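Local coordinates for protein (aminopeptidase) (Ochrobactrum anthropi, PDB 1B65) that probably removes N-terminal L-amino acids from peptides and hydrolyses D-alanine esters and amides, acting as a serine aminopeptidase of the Ntn hydrolase fold, at residues Arg11-Gly16 with Gly21-Tyr26; Gly196-Val201 with Val336-Ile341. All blocks are in the same frame, centred on the assembly; numbering follows the deposited sequence.

Contact 1: residues Arg11-Gly16 with Gly21-Tyr26; sequences RARDLG and GVTGPY
R13 reaches across to the backbone carbonyl of G21, which lies at the edge of its guanidinium, with the terminal nitrogen NH2 at 3.1 Å from G21 O. A second, weak hydrogen bond runs from R13 NH1 to G21 O at 3.2 Å, giving one acceptor a forked grip. Neither N-H is aimed straight at the oxygen; the stronger bond has an N-H...O angle of 137°. The methyl CG2 of T23 rests over one face of the same guanidinium, displaced toward its rim, and lies 3.4 Å from R13 NH2. With a chi1 of 71°, T23 sets OG1 between its backbone N and carbonyl carbon, where the hydroxyl donates to G24 O while CG2 is turned to the arginine. Farther along, R11 donates from NH1 to Y26 O at 3.1 Å, and the acceptor is tilted moderately out of the guanidinium plane. Here two short pieces of the N-terminal loop, ahead of strand 36-43, are drawn together at the surface of the Ntn hydrolase fold, beside strand 194-204 and helix 322-342. An extended run from CG to NE carries the R13 guanidinium out to G21. Behind the first shell, R13 NE forms a salt bridge with E334 and NH2 also bonds to T20 O; R11 pairs with E177 through NE and gives NH2 to N27 O. These partners hold both guanidinium groups in place, and the carboxylates would be expected to offset their charge. At the base of R11, its backbone N donates almost linearly to the anti lone pair of D14 OD2, at 2.6 Å, fastening the start of the short 3-10 turn at residues 13-15.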
loop_
_atom_site.group_PDB
_atom_site.type_symbol
_atom_site.label_atom_id
_atom_site.label_comp_id
_atom_site.label_asym_id
_atom_site.label_seq_id
_atom_site.Cartn_x
_atom_site.Cartn_y
_atom_site.Cartn_z
ATOM N N ARG A 11 -1.368 -35.582 -16.985
ATOM C CA ARG A 11 -1.562 -34.301 -16.271
ATOM C C ARG A 11 -3.052 -34.050 -16.299
ATOM O O ARG A 11 -3.798 -34.888 -16.867
ATOM C CB ARG A 11 -0.743 -33.194 -16.947
ATOM C CG ARG A 11 0.760 -33.468 -16.870
ATOM C CD ARG A 11 1.504 -32.379 -17.660
ATOM N NE ARG A 11 1.613 -31.169 -16.809
ATOM C CZ ARG A 11 2.077 -30.018 -17.357
ATOM N NH1 ARG A 11 2.399 -29.986 -18.633
ATOM N NH2 ARG A 11 2.194 -28.960 -16.573
ATOM N N ALA A 12 -3.580 -32.936 -15.770
ATOM C CA ALA A 12 -5.019 -32.765 -15.705
ATOM C C ALA A 12 -5.671 -32.846 -17.078
ATOM O O ALA A 12 -6.723 -33.465 -17.184
ATOM C CB ALA A 12 -5.468 -31.453 -15.061
ATOM N N ARG A 13 -5.103 -32.216 -18.118
ATOM C CA ARG A 13 -5.748 -32.262 -19.428
ATOM C C ARG A 13 -5.864 -33.704 -19.919
ATOM O O ARG A 13 -6.814 -34.024 -20.630
ATOM C CB ARG A 13 -4.989 -31.475 -20.501
ATOM C CG ARG A 13 -5.194 -29.978 -20.284
ATOM C CD ARG A 13 -4.343 -29.196 -21.313
ATOM N NE ARG A 13 -4.437 -27.780 -20.942
ATOM C CZ ARG A 13 -4.986 -26.852 -21.684
ATOM N NH1 ARG A 13 -5.464 -27.170 -22.889
ATOM N NH2 ARG A 13 -5.011 -25.603 -21.248
ATOM N N ASP A 14 -4.895 -34.543 -19.617
ATOM C CA ASP A 14 -4.914 -35.944 -20.018
ATOM C C ASP A 14 -6.080 -36.728 -19.455
ATOM O O ASP A 14 -6.465 -37.752 -20.042
ATOM C CB ASP A 14 -3.606 -36.594 -19.536
ATOM C CG ASP A 14 -2.425 -35.952 -20.237
ATOM O OD1 ASP A 14 -2.503 -35.871 -21.482
ATOM O OD2 ASP A 14 -1.455 -35.529 -19.583
ATOM N N LEU A 15 -6.644 -36.328 -18.321
ATOM C CA LEU A 15 -7.765 -37.007 -17.690
ATOM C C LEU A 15 -9.114 -36.538 -18.200
ATOM O O LEU A 15 -10.171 -36.983 -17.708
ATOM C CB LEU A 15 -7.719 -36.804 -16.169
ATOM C CG LEU A 15 -6.476 -37.321 -15.435
ATOM C CD1 LEU A 15 -6.663 -37.096 -13.934
ATOM C CD2 LEU A 15 -6.238 -38.782 -15.738
ATOM N N GLY A 16 -9.102 -35.601 -19.147
ATOM C CA GLY A 16 -10.353 -35.082 -19.679
ATOM C C GLY A 16 -10.888 -33.864 -18.939
ATOM O O GLY A 16 -12.040 -33.500 -19.194
ATOM N N GLY A 21 -7.988 -22.866 -23.176
ATOM C CA GLY A 21 -7.051 -22.449 -24.147
ATOM C C GLY A 21 -5.772 -23.141 -24.555
ATOM O O GLY A 21 -5.263 -24.139 -24.013
ATOM N N VAL A 22 -5.065 -22.435 -25.446
ATOM C CA VAL A 22 -3.810 -22.930 -26.023
ATOM C C VAL A 22 -2.645 -22.708 -25.077
ATOM O O VAL A 22 -2.462 -21.610 -24.553
ATOM C CB VAL A 22 -3.589 -22.155 -27.346
ATOM C CG1 VAL A 22 -2.254 -22.550 -27.967
ATOM C CG2 VAL A 22 -4.765 -22.545 -28.238
ATOM N N THR A 23 -1.838 -23.750 -24.895
ATOM C CA THR A 23 -0.699 -23.657 -24.003
ATOM C C THR A 23 0.607 -23.493 -24.796
ATOM O O THR A 23 0.566 -23.676 -26.017
ATOM C CB THR A 23 -0.564 -24.938 -23.153
ATOM O OG1 THR A 23 -0.122 -26.032 -23.997
ATOM C CG2 THR A 23 -1.895 -25.312 -22.490
ATOM N N GLY A 24 1.681 -23.129 -24.094
ATOM C CA GLY A 24 3.007 -23.167 -24.738
ATOM C C GLY A 24 3.337 -24.672 -24.958
ATOM O O GLY A 24 2.634 -25.605 -24.553
ATOM N N PRO A 25 4.537 -24.931 -25.465
ATOM C CA PRO A 25 4.952 -26.275 -25.829
ATOM C C PRO A 25 4.917 -27.293 -24.732
ATOM O O PRO A 25 4.465 -28.433 -24.935
ATOM C CB PRO A 25 6.365 -26.082 -26.370
ATOM C CG PRO A 25 6.355 -24.692 -26.913
ATOM C CD PRO A 25 5.459 -23.881 -25.995
ATOM N N TYR A 26 5.356 -26.922 -23.511
ATOM C CA TYR A 26 5.400 -27.860 -22.409
ATOM C C TYR A 26 4.272 -27.630 -21.414
ATOM O O TYR A 26 4.248 -28.332 -20.410
ATOM C CB TYR A 26 6.766 -27.767 -21.659
ATOM C CG TYR A 26 7.879 -28.221 -22.587
ATOM C CD1 TYR A 26 7.952 -29.570 -22.952
ATOM C CD2 TYR A 26 8.790 -27.333 -23.140
ATOM C CE1 TYR A 26 8.949 -30.012 -23.806
ATOM C CE2 TYR A 26 9.803 -27.777 -23.982
ATOM C CZ TYR A 26 9.852 -29.108 -24.323
ATOM O OH TYR A 26 10.841 -29.592 -25.176
#

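Contact 2: residues Gly196-Val201 with Val336-Ile341; sequences GTASRV and VVNAMI
The carboxamide of N338 turns an edge to the strand: T197 O lies close to its plane, 3.9 Å from N338 CG. R11, A12 and E177 of the same chain also border this buried amide, while the methyl of A198 points toward the helix beside it. The two backbones come closest at G196, where its CA lies 4.1 Å from A339 CA. The missing side chain lets the strand backbone lie directly against the helix, with A339 CB 3.8 Å from G196 N. T197 points away from the helix; its OG1 is bonded to A213 O on the adjoining strand 207-217. Farther along the strand, R200 does not touch residues 336-341 but is tied to the same helix by a salt bridge from NH2 to E334, one helical turn before N338. The local axes approach to 6.0 Å at 137° between their chain directions, so the two elements run roughly opposite ways. The contact thus packs helix 322-342 against strand 194-204, which within this chain is an outermost strand of the mixed six-stranded sheet, in this variant of the layered α/β architecture of Ntn hydrolases.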
loop_
_atom_site.group_PDB
_atom_site.type_symbol
_atom_site.label_atom_id
_atom_site.label_comp_id
_atom_site.label_asym_id
_atom_site.label_seq_id
_atom_site.Cartn_x
_atom_site.Cartn_y
_atom_site.Cartn_z
ATOM N N GLY A 196 2.934 -27.271 -9.084
ATOM C CA GLY A 196 2.140 -27.390 -10.317
ATOM C C GLY A 196 2.521 -26.257 -11.281
ATOM O O GLY A 196 2.944 -25.192 -10.834
ATOM N N THR A 197 2.313 -26.527 -12.584
ATOM C CA THR A 197 2.685 -25.447 -13.530
ATOM C C THR A 197 1.780 -25.504 -14.745
ATOM O O THR A 197 1.150 -26.546 -15.012
ATOM C CB THR A 197 4.182 -25.528 -13.826
ATOM O OG1 THR A 197 4.591 -24.390 -14.620
ATOM C CG2 THR A 197 4.585 -26.780 -14.633
ATOM N N ALA A 198 1.664 -24.414 -15.480
ATOM C CA ALA A 198 0.838 -24.364 -16.699
ATOM C C ALA A 198 1.252 -23.108 -17.460
ATOM O O ALA A 198 1.881 -22.207 -16.854
ATOM C CB ALA A 198 -0.657 -24.257 -16.373
ATOM N N SER A 199 0.824 -23.032 -18.714
ATOM C CA SER A 199 1.082 -21.818 -19.491
ATOM C C SER A 199 -0.060 -21.562 -20.476
ATOM O O SER A 199 -0.891 -22.421 -20.794
ATOM C CB SER A 199 2.402 -21.870 -20.280
ATOM O OG SER A 199 2.311 -22.913 -21.291
ATOM N N ARG A 200 -0.060 -20.320 -20.988
ATOM C CA ARG A 200 -1.050 -19.932 -21.975
ATOM C C ARG A 200 -0.343 -19.038 -22.993
ATOM O O ARG A 200 0.537 -18.263 -22.599
ATOM C CB ARG A 200 -2.241 -19.151 -21.430
ATOM C CG ARG A 200 -3.204 -19.903 -20.513
ATOM C CD ARG A 200 -3.876 -21.021 -21.322
ATOM N NE ARG A 200 -4.926 -21.672 -20.522
ATOM C CZ ARG A 200 -4.640 -22.662 -19.685
ATOM N NH1 ARG A 200 -3.402 -23.124 -19.519
ATOM N NH2 ARG A 200 -5.656 -23.207 -18.982
ATOM N N VAL A 201 -0.791 -19.079 -24.249
ATOM C CA VAL A 201 -0.187 -18.142 -25.220
ATOM C C VAL A 201 -1.299 -17.212 -25.656
ATOM O O VAL A 201 -2.454 -17.682 -25.868
ATOM C CB VAL A 201 0.450 -18.913 -26.383
ATOM C CG1 VAL A 201 0.844 -18.051 -27.559
ATOM C CG2 VAL A 201 1.670 -19.675 -25.877
ATOM N N VAL A 336 -2.694 -25.288 -10.155
ATOM C CA VAL A 336 -3.149 -25.898 -8.909
ATOM C C VAL A 336 -3.697 -27.317 -9.147
ATOM O O VAL A 336 -3.324 -28.265 -8.434
ATOM C CB VAL A 336 -4.206 -25.025 -8.234
ATOM C CG1 VAL A 336 -4.879 -25.738 -7.058
ATOM C CG2 VAL A 336 -3.571 -23.722 -7.667
ATOM N N VAL A 337 -4.557 -27.471 -10.153
ATOM C CA VAL A 337 -5.122 -28.799 -10.428
ATOM C C VAL A 337 -4.026 -29.761 -10.867
ATOM O O VAL A 337 -3.923 -30.908 -10.398
ATOM C CB VAL A 337 -6.301 -28.729 -11.416
ATOM C CG1 VAL A 337 -6.846 -30.144 -11.643
ATOM C CG2 VAL A 337 -7.440 -27.887 -10.806
ATOM N N ASN A 338 -3.071 -29.302 -11.701
ATOM C CA ASN A 338 -1.960 -30.156 -12.101
ATOM C C ASN A 338 -1.194 -30.649 -10.891
ATOM O O ASN A 338 -0.765 -31.832 -10.877
ATOM C CB ASN A 338 -0.994 -29.347 -13.021
ATOM C CG ASN A 338 -1.356 -29.433 -14.479
ATOM O OD1 ASN A 338 -0.885 -28.619 -15.320
ATOM N ND2 ASN A 338 -2.230 -30.355 -14.856
ATOM N N ALA A 339 -1.013 -29.813 -9.868
ATOM C CA ALA A 339 -0.275 -30.257 -8.675
ATOM C C ALA A 339 -1.000 -31.414 -7.980
ATOM O O ALA A 339 -0.330 -32.354 -7.493
ATOM C CB ALA A 339 -0.137 -29.086 -7.663
ATOM N N MET A 340 -2.320 -31.325 -7.880
ATOM C CA MET A 340 -3.090 -32.379 -7.222
ATOM C C MET A 340 -3.054 -33.670 -8.043
ATOM O O MET A 340 -2.984 -34.749 -7.443
ATOM C CB MET A 340 -4.547 -31.945 -7.083
ATOM C CG MET A 340 -4.632 -30.760 -6.115
ATOM S SD MET A 340 -6.382 -30.309 -5.968
ATOM C CE MET A 340 -7.011 -31.546 -4.902
ATOM N N ILE A 341 -3.114 -33.517 -9.362
ATOM C CA ILE A 341 -3.081 -34.731 -10.224
ATOM C C ILE A 341 -1.723 -35.409 -10.185
ATOM O O ILE A 341 -1.665 -36.655 -10.294
ATOM C CB ILE A 341 -3.448 -34.305 -11.657
ATOM C CG1 ILE A 341 -4.903 -33.844 -11.757
ATOM C CG2 ILE A 341 -3.168 -35.432 -12.690
ATOM C CD1 ILE A 341 -5.899 -34.708 -11.001
#

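How the contacts relate
From the N terminus, contact 1 closes first, bending residues 11-16 back to 21-26 around a four-residue link. Contact 2 opens much later and brings together strand 194-204 and helix 322-342, spanning 134 residues that include strands 207-217, 251-257 and 289-296 of the same sheet. The two are in series, neither nested nor crossed, yet their centres lie only 8 Å apart. Two probable hydrogen bonds join them: G24 N to S199 OG, and V201 N to V22 O. R11 and A12 meanwhile pack on T197 and N338. The N-terminal loop is thereby laid along strand 194-204 and against the neighbouring helix.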